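Local coordinates for predicted ATPase of the ABC class (Vibrio vulnificus, PDB 5D6A), which probably hydrolyses ATP as an ABC-class ATPase and binds the non-hydrolysable analogue AMP-PNP, at residues V295-E307 and G354-A366. Sequence-based numbering, arbitrary orientation.
Sequences VTDGSAMKIRAEE and GASTLLIDEDTSA. With ANP (phosphoaminophosphonic acid-adenylate ester), chain C.
M301 and K302 pair in parallel with L358 and L359: M301 N donates to T357 O, L359 N to M301 O (both 3.0 Å), and I303 N to L359 O almost end-on to the carbonyl (C=O...N 170°). Past this pairing, water 1 links the two segments, donating to I303 O and accepting from D361 N, with the T364 hydroxyl also bonded to it. K302 crosses L359 at about a right angle, its CB 3.8 Å from L359 CB, and its extended chain, bent only at the last torsion (chi4 -66°), runs alongside D361 to a salt bridge with E501. Segment 295-307 supplies an edge strand to the P-loop domain's mixed sheet, next to strand 357-361, whose last residue D361, with D363 just beyond it, belongs to the AMP-PNP pocket; the hydrophobic run ending in D361-E362 is consistent with a Walker B motif. On the opposite sheet face, toward helix 339-352, I303 CG1 meets I360 CG1 at 3.7 Å. T364 CB lies over one face of the R304 guanidinium. At the other end, S299 OG accepts from S356 N (3.2 Å) and donates to D297 OD1, which S299 N also reaches from the same carboxylate face, closing an Asx turn.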
ATOM      1  N   VAL A 295       3.974  16.581 -21.407  1.00 38.39           N
ATOM      2  CA  VAL A 295       4.286  15.287 -22.009  1.00 38.37           C
ATOM      3  C   VAL A 295       5.651  14.797 -21.536  1.00 38.42           C
ATOM      4  O   VAL A 295       6.534  15.594 -21.218  1.00 38.68           O
ATOM      5  CB  VAL A 295       4.258  15.338 -23.554  1.00 38.41           C
ATOM      6  CG1 VAL A 295       2.839  15.568 -24.052  1.00 38.28           C
ATOM      7  CG2 VAL A 295       5.205  16.407 -24.081  1.00 39.41           C
ATOM      8  N   THR A 296       5.808  13.481 -21.489  1.00 38.33           N
ATOM      9  CA  THR A 296       7.049  12.865 -21.052  1.00 38.74           C
ATOM     10  C   THR A 296       7.281  11.570 -21.823  1.00 38.76           C
ATOM     11  O   THR A 296       6.343  10.942 -22.308  1.00 37.84           O
ATOM     12  CB  THR A 296       7.008  12.548 -19.542  1.00 38.95           C
ATOM     13  OG1 THR A 296       6.733  13.743 -18.802  1.00 40.76           O
ATOM     14  CG2 THR A 296       8.325  11.960 -19.065  1.00 38.72           C
ATOM     15  N   ASP A 297       8.548  11.197 -21.950  1.00 39.45           N
ATOM     16  CA  ASP A 297       8.924   9.965 -22.611  1.00 39.78           C
ATOM     17  C   ASP A 297       7.994   8.853 -22.113  1.00 38.41           C
ATOM     18  O   ASP A 297       7.891   8.619 -20.910  1.00 36.59           O
ATOM     19  CB  ASP A 297      10.385   9.656 -22.280  1.00 40.55           C
ATOM     20  CG  ASP A 297      10.894   8.406 -22.950  1.00 40.93           C
ATOM     21  OD1 ASP A 297      10.083   7.549 -23.372  1.00 41.59           O
ATOM     22  OD2 ASP A 297      12.124   8.279 -23.037  1.00 40.95           O
ATOM     23  N   GLY A 298       7.321   8.182 -23.045  1.00 38.42           N
ATOM     24  CA  GLY A 298       6.365   7.124 -22.717  1.00 37.55           C
ATOM     25  C   GLY A 298       6.917   5.959 -21.915  1.00 38.11           C
ATOM     26  O   GLY A 298       6.174   5.303 -21.184  1.00 37.79           O
ATOM     27  N   SER A 299       8.217   5.703 -22.045  1.00 39.09           N
ATOM     28  CA  SER A 299       8.864   4.590 -21.343  1.00 38.28           C
ATOM     29  C   SER A 299       9.478   4.970 -19.990  1.00 37.88           C
ATOM     30  O   SER A 299      10.050   4.116 -19.312  1.00 37.45           O
ATOM     31  CB  SER A 299       9.953   3.993 -22.235  1.00 39.02           C
ATOM     32  OG  SER A 299      10.931   4.967 -22.555  1.00 40.48           O
ATOM     33  N   ALA A 300       9.359   6.236 -19.596  1.00 37.70           N
ATOM     34  CA  ALA A 300       9.935   6.702 -18.328  1.00 36.95           C
ATOM     35  C   ALA A 300       9.444   5.880 -17.135  1.00 36.62           C
ATOM     36  O   ALA A 300       8.238   5.742 -16.921  1.00 35.34           O
ATOM     37  CB  ALA A 300       9.625   8.174 -18.117  1.00 37.43           C
HETATM   38  N   MSE A 301      10.390   5.342 -16.364  1.00 37.01           N
HETATM   39  CA  MSE A 301      10.078   4.510 -15.201  1.00 36.80           C
HETATM   40  C   MSE A 301      10.625   5.101 -13.938  1.00 37.30           C
HETATM   41  O   MSE A 301      11.819   5.376 -13.843  1.00 37.81           O
HETATM   42  CB  MSE A 301      10.711   3.130 -15.400  1.00 36.83           C
HETATM   43  CG  MSE A 301      10.618   2.217 -14.171  1.00 36.21           C
HETATM   44 SE   MSE A 301       8.745   1.790 -13.712  1.00 34.81          SE
HETATM   45  CE  MSE A 301       8.323   0.730 -15.313  1.00 35.19           C
ATOM     46  N   LYS A 302       9.759   5.297 -12.950  1.00 38.63           N
ATOM     47  CA  LYS A 302      10.199   5.816 -11.668  1.00 40.57           C
ATOM     48  C   LYS A 302      10.590   4.640 -10.804  1.00 40.93           C
ATOM     49  O   LYS A 302       9.803   3.719 -10.598  1.00 38.87           O
ATOM     50  CB  LYS A 302       9.117   6.649 -10.981  1.00 41.88           C
ATOM     51  CG  LYS A 302       9.572   7.257  -9.657  1.00 44.30           C
ATOM     52  CD  LYS A 302       8.650   8.384  -9.226  1.00 46.25           C
ATOM     53  CE  LYS A 302       9.114   9.088  -7.956  1.00 48.09           C
ATOM     54  NZ  LYS A 302       9.072   8.223  -6.744  1.00 50.52           N
ATOM     55  N   ILE A 303      11.821   4.669 -10.315  1.00 43.54           N
ATOM     56  CA  ILE A 303      12.317   3.600  -9.477  1.00 46.11           C
ATOM     57  C   ILE A 303      12.494   4.114  -8.057  1.00 48.35           C
ATOM     58  O   ILE A 303      12.843   5.273  -7.839  1.00 49.70           O
ATOM     59  CB  ILE A 303      13.634   3.003 -10.025  1.00 47.53           C
ATOM     60  CG1 ILE A 303      14.761   4.040 -10.031  1.00 49.73           C
ATOM     61  CG2 ILE A 303      13.421   2.465 -11.435  1.00 47.02           C
ATOM     62  CD1 ILE A 303      16.077   3.500 -10.551  1.00 51.49           C
ATOM     63  N   ARG A 304      12.223   3.236  -7.101  1.00 51.02           N
ATOM     64  CA  ARG A 304      12.333   3.550  -5.688  1.00 53.04           C
ATOM     65  C   ARG A 304      12.764   2.285  -4.972  1.00 53.62           C
ATOM     66  O   ARG A 304      12.994   1.253  -5.607  1.00 51.25           O
ATOM     67  CB  ARG A 304      10.988   4.040  -5.143  1.00 55.41           C
ATOM     68  CG  ARG A 304       9.847   3.042  -5.293  1.00 57.78           C
ATOM     69  CD  ARG A 304       8.543   3.600  -4.748  1.00 59.89           C
ATOM     70  NE  ARG A 304       8.625   3.892  -3.318  1.00 63.42           N
ATOM     71  CZ  ARG A 304       7.671   4.501  -2.617  1.00 65.26           C
ATOM     72  NH1 ARG A 304       7.847   4.723  -1.321  1.00 66.48           N
ATOM     73  NH2 ARG A 304       6.543   4.898  -3.203  1.00 66.25           N
ATOM     74  N   ALA A 305      12.872   2.360  -3.652  1.00 54.16           N
ATOM     75  CA  ALA A 305      13.269   1.202  -2.871  1.00 53.89           C
ATOM     76  C   ALA A 305      12.054   0.347  -2.528  1.00 51.69           C
ATOM     77  O   ALA A 305      11.005   0.865  -2.152  1.00 50.00           O
ATOM     78  CB  ALA A 305      13.979   1.644  -1.602  1.00 56.53           C
ATOM     79  N   GLU A 306      12.201  -0.963  -2.698  1.00 50.96           N
ATOM     80  CA  GLU A 306      11.168  -1.933  -2.343  1.00 49.85           C
ATOM     81  C   GLU A 306      11.695  -2.856  -1.270  1.00 51.58           C
ATOM     82  O   GLU A 306      12.865  -3.231  -1.272  1.00 55.43           O
ATOM     83  CB  GLU A 306      10.709  -2.766  -3.542  1.00 47.66           C
ATOM     84  CG  GLU A 306       9.507  -2.203  -4.269  1.00 46.49           C
ATOM     85  CD  GLU A 306       9.042  -3.100  -5.404  1.00 46.07           C
ATOM     86  OE1 GLU A 306       7.977  -3.743  -5.266  1.00 42.99           O
ATOM     87  OE2 GLU A 306       9.758  -3.190  -6.423  1.00 46.53           O
ATOM     88  N   GLU A 307      10.819  -3.219  -0.351  1.00 53.03           N
ATOM     89  CA  GLU A 307      11.174  -4.098   0.730  1.00 54.87           C
ATOM     90  C   GLU A 307      10.411  -5.393   0.507  1.00 50.35           C
ATOM     91  O   GLU A 307       9.208  -5.370   0.236  1.00 49.22           O
ATOM     92  CB  GLU A 307      10.767  -3.463   2.065  1.00 61.68           C
ATOM     93  CG  GLU A 307      11.352  -4.118   3.313  1.00 68.07           C
ATOM     94  CD  GLU A 307      12.840  -3.849   3.495  1.00 72.53           C
ATOM     95  OE1 GLU A 307      13.449  -3.156   2.645  1.00 76.04           O
ATOM     96  OE2 GLU A 307      13.401  -4.326   4.504  1.00 74.90           O
ATOM     97  N   GLY A 354      14.143  -1.599 -22.011  1.00 37.66           N
ATOM     98  CA  GLY A 354      14.285  -0.503 -22.968  1.00 37.82           C
ATOM     99  C   GLY A 354      13.717   0.836 -22.529  1.00 37.24           C
ATOM    100  O   GLY A 354      13.129   1.555 -23.338  1.00 37.49           O
ATOM    101  N   ALA A 355      13.894   1.174 -21.253  1.00 36.79           N
ATOM    102  CA  ALA A 355      13.429   2.457 -20.730  1.00 35.89           C
ATOM    103  C   ALA A 355      14.442   3.522 -21.121  1.00 37.12           C
ATOM    104  O   ALA A 355      15.650   3.320 -20.958  1.00 37.83           O
ATOM    105  CB  ALA A 355      13.287   2.398 -19.220  1.00 35.07           C
ATOM    106  N   SER A 356      13.951   4.649 -21.636  1.00 37.05           N
ATOM    107  CA  SER A 356      14.818   5.749 -22.071  1.00 37.55           C
ATOM    108  C   SER A 356      15.008   6.793 -20.980  1.00 37.64           C
ATOM    109  O   SER A 356      15.929   7.612 -21.043  1.00 38.33           O
ATOM    110  CB  SER A 356      14.222   6.436 -23.296  1.00 37.63           C
ATOM    111  OG  SER A 356      14.030   5.536 -24.362  1.00 39.25           O
ATOM    112  N   THR A 357      14.130   6.775 -19.986  1.00 36.60           N
ATOM    113  CA  THR A 357      14.210   7.749 -18.914  1.00 36.92           C
ATOM    114  C   THR A 357      13.919   7.104 -17.569  1.00 35.77           C
ATOM    115  O   THR A 357      13.038   6.255 -17.450  1.00 35.05           O
ATOM    116  CB  THR A 357      13.228   8.908 -19.164  1.00 37.03           C
ATOM    117  OG1 THR A 357      13.494   9.487 -20.451  1.00 38.13           O
ATOM    118  CG2 THR A 357      13.355   9.972 -18.081  1.00 36.94           C
ATOM    119  N   LEU A 358      14.682   7.515 -16.561  1.00 36.30           N
ATOM    120  CA  LEU A 358      14.537   6.998 -15.210  1.00 35.66           C
ATOM    121  C   LEU A 358      14.236   8.149 -14.274  1.00 35.71           C
ATOM    122  O   LEU A 358      14.925   9.163 -14.297  1.00 35.86           O
ATOM    123  CB  LEU A 358      15.823   6.300 -14.777  1.00 36.00           C
ATOM    124  CG  LEU A 358      16.248   5.111 -15.637  1.00 35.97           C
ATOM    125  CD1 LEU A 358      17.647   4.661 -15.254  1.00 37.40           C
ATOM    126  CD2 LEU A 358      15.252   3.966 -15.523  1.00 35.21           C
ATOM    127  N   LEU A 359      13.205   7.990 -13.453  1.00 36.18           N
ATOM    128  CA  LEU A 359      12.808   9.026 -12.509  1.00 36.98           C
ATOM    129  C   LEU A 359      13.149   8.559 -11.105  1.00 37.41           C
ATOM    130  O   LEU A 359      12.824   7.439 -10.730  1.00 36.98           O
ATOM    131  CB  LEU A 359      11.309   9.305 -12.639  1.00 36.81           C
ATOM    132  CG  LEU A 359      10.832   9.582 -14.071  1.00 37.14           C
ATOM    133  CD1 LEU A 359       9.327   9.793 -14.102  1.00 36.78           C
ATOM    134  CD2 LEU A 359      11.555  10.778 -14.677  1.00 38.30           C
ATOM    135  N   ILE A 360      13.818   9.411 -10.335  1.00 40.30           N
ATOM    136  CA  ILE A 360      14.225   9.067  -8.972  1.00 42.44           C
ATOM    137  C   ILE A 360      13.959  10.209  -8.007  1.00 43.79           C
ATOM    138  O   ILE A 360      14.159  11.373  -8.345  1.00 44.61           O
ATOM    139  CB  ILE A 360      15.726   8.707  -8.914  1.00 44.01           C
ATOM    140  CG1 ILE A 360      16.002   7.486  -9.794  1.00 44.44           C
ATOM    141  CG2 ILE A 360      16.161   8.442  -7.477  1.00 44.37           C
ATOM    142  CD1 ILE A 360      17.455   7.077  -9.849  1.00 47.02           C
ATOM    143  N   ASP A 361      13.506   9.863  -6.805  1.00 45.75           N
ATOM    144  CA  ASP A 361      13.228  10.846  -5.763  1.00 48.53           C
ATOM    145  C   ASP A 361      14.016  10.439  -4.526  1.00 50.26           C
ATOM    146  O   ASP A 361      13.741   9.406  -3.917  1.00 49.07           O
ATOM    147  CB  ASP A 361      11.727  10.912  -5.466  1.00 48.81           C
ATOM    148  CG  ASP A 361      11.366  12.024  -4.489  1.00 50.94           C
ATOM    149  OD1 ASP A 361      12.266  12.546  -3.798  1.00 52.41           O
ATOM    150  OD2 ASP A 361      10.168  12.372  -4.407  1.00 52.96           O
ATOM    151  N   GLU A 362      14.991  11.268  -4.164  1.00 53.25           N
ATOM    152  CA  GLU A 362      15.869  11.007  -3.026  1.00 57.70           C
ATOM    153  C   GLU A 362      15.112  10.708  -1.727  1.00 59.38           C
ATOM    154  O   GLU A 362      15.617   9.984  -0.868  1.00 62.05           O
ATOM    155  CB  GLU A 362      16.825  12.189  -2.831  1.00 61.84           C
ATOM    156  CG  GLU A 362      17.937  11.939  -1.825  1.00 65.99           C
ATOM    157  CD  GLU A 362      18.956  13.066  -1.769  1.00 70.52           C
ATOM    158  OE1 GLU A 362      18.591  14.232  -2.040  1.00 70.38           O
ATOM    159  OE2 GLU A 362      20.129  12.785  -1.434  1.00 74.35           O
ATOM    160  N   ASP A 363      13.904  11.250  -1.593  1.00 59.75           N
ATOM    161  CA  ASP A 363      13.097  11.018  -0.395  1.00 62.09           C
ATOM    162  C   ASP A 363      12.435   9.631  -0.355  1.00 59.78           C
ATOM    163  O   ASP A 363      11.958   9.204   0.693  1.00 61.40           O
ATOM    164  CB  ASP A 363      12.057  12.131  -0.219  1.00 65.88           C
ATOM    165  CG  ASP A 363      12.693  13.481   0.110  1.00 72.07           C
ATOM    166  OD1 ASP A 363      13.942  13.565   0.174  1.00 75.20           O
ATOM    167  OD2 ASP A 363      11.944  14.458   0.317  1.00 76.15           O
ATOM    168  N   THR A 364      12.410   8.932  -1.485  1.00 57.71           N
ATOM    169  CA  THR A 364      11.837   7.586  -1.527  1.00 57.00           C
ATOM    170  C   THR A 364      12.850   6.595  -2.112  1.00 56.99           C
ATOM    171  O   THR A 364      12.483   5.691  -2.860  1.00 56.42           O
ATOM    172  CB  THR A 364      10.539   7.540  -2.360  1.00 55.48           C
ATOM    173  OG1 THR A 364      10.835   7.792  -3.741  1.00 54.11           O
ATOM    174  CG2 THR A 364       9.535   8.565  -1.848  1.00 55.43           C
ATOM    175  N   SER A 365      14.123   6.764  -1.756  1.00 63.60           N
ATOM    176  CA  SER A 365      15.184   5.891  -2.257  1.00 62.79           C
ATOM    177  C   SER A 365      16.205   5.536  -1.184  1.00 63.89           C
ATOM    178  O   SER A 365      16.255   6.161  -0.120  1.00 66.00           O
ATOM    179  CB  SER A 365      15.898   6.556  -3.436  1.00 61.23           C
ATOM    180  OG  SER A 365      15.012   6.754  -4.522  1.00 61.11           O
ATOM    181  N   ALA A 366      17.018   4.526  -1.482  1.00 64.05           N
ATOM    182  CA  ALA A 366      18.059   4.069  -0.571  1.00 65.57           C
ATOM    183  C   ALA A 366      19.278   4.969  -0.693  1.00 66.95           C
ATOM    184  O   ALA A 366      19.917   5.016  -1.743  1.00 65.48           O
ATOM    185  CB  ALA A 366      18.434   2.627  -0.876  1.00 66.18           C
TER
HETATM  186  PG  ANP C 602      10.198  16.133  -1.988  1.00 71.51           P
HETATM  187  O1G ANP C 602      10.462  15.884  -3.452  1.00 74.06           O
HETATM  188  O2G ANP C 602       9.690  14.915  -1.248  1.00 68.07           O
HETATM  189  O3G ANP C 602      11.339  16.853  -1.311  1.00 69.16           O
HETATM  190  PB  ANP C 602       9.061  18.972  -1.757  1.00 53.29           P
HETATM  191  O1B ANP C 602       9.885  19.490  -2.897  1.00 55.36           O
HETATM  192  O2B ANP C 602       9.593  19.181  -0.358  1.00 54.93           O
HETATM  193  N3B ANP C 602       8.838  17.243  -1.971  1.00 63.32           N
HETATM  194  PA  ANP C 602       6.308  19.009  -2.368  1.00 50.88           P
HETATM  195  O1A ANP C 602       6.087  19.306  -3.827  1.00 51.22           O
HETATM  196  O2A ANP C 602       6.323  17.572  -1.911  1.00 53.57           O
HETATM  197  O3A ANP C 602       7.651  19.739  -1.867  1.00 50.93           O
HETATM  198  O5' ANP C 602       5.184  19.768  -1.512  1.00 50.94           O
HETATM  199  C5' ANP C 602       4.946  21.156  -1.696  1.00 50.24           C
HETATM  200  C4' ANP C 602       3.537  21.506  -1.238  1.00 50.92           C
HETATM  201  O4' ANP C 602       3.129  22.711  -1.891  1.00 50.02           O
HETATM  202  C3' ANP C 602       2.504  20.447  -1.597  1.00 52.08           C
HETATM  203  O3' ANP C 602       1.522  20.342  -0.557  1.00 52.69           O
HETATM  204  C2' ANP C 602       1.888  20.942  -2.886  1.00 50.44           C
HETATM  205  O2' ANP C 602       0.502  20.593  -2.982  1.00 51.17           O
HETATM  206  C1' ANP C 602       2.096  22.453  -2.842  1.00 49.48           C
HETATM  207  N9  ANP C 602       2.486  22.996  -4.166  1.00 50.15           N
HETATM  208  C8  ANP C 602       3.421  22.499  -5.004  1.00 48.80           C
HETATM  209  N7  ANP C 602       3.502  23.257  -6.128  1.00 49.02           N
HETATM  210  C5  ANP C 602       2.612  24.259  -6.012  1.00 50.00           C
HETATM  211  C6  ANP C 602       2.184  25.412  -6.837  1.00 50.74           C
HETATM  212  N6  ANP C 602       2.748  25.647  -8.043  1.00 52.07           N
HETATM  213  N1  ANP C 602       1.216  26.220  -6.345  1.00 53.35           N
HETATM  214  C2  ANP C 602       0.645  26.000  -5.141  1.00 53.51           C
HETATM  215  N3  ANP C 602       0.992  24.965  -4.347  1.00 53.15           N
HETATM  216  C4  ANP C 602       1.949  24.082  -4.719  1.00 50.61           C
HETATM  217  O   HOH W   1      12.701   7.224  -5.948  1.00 32.02           O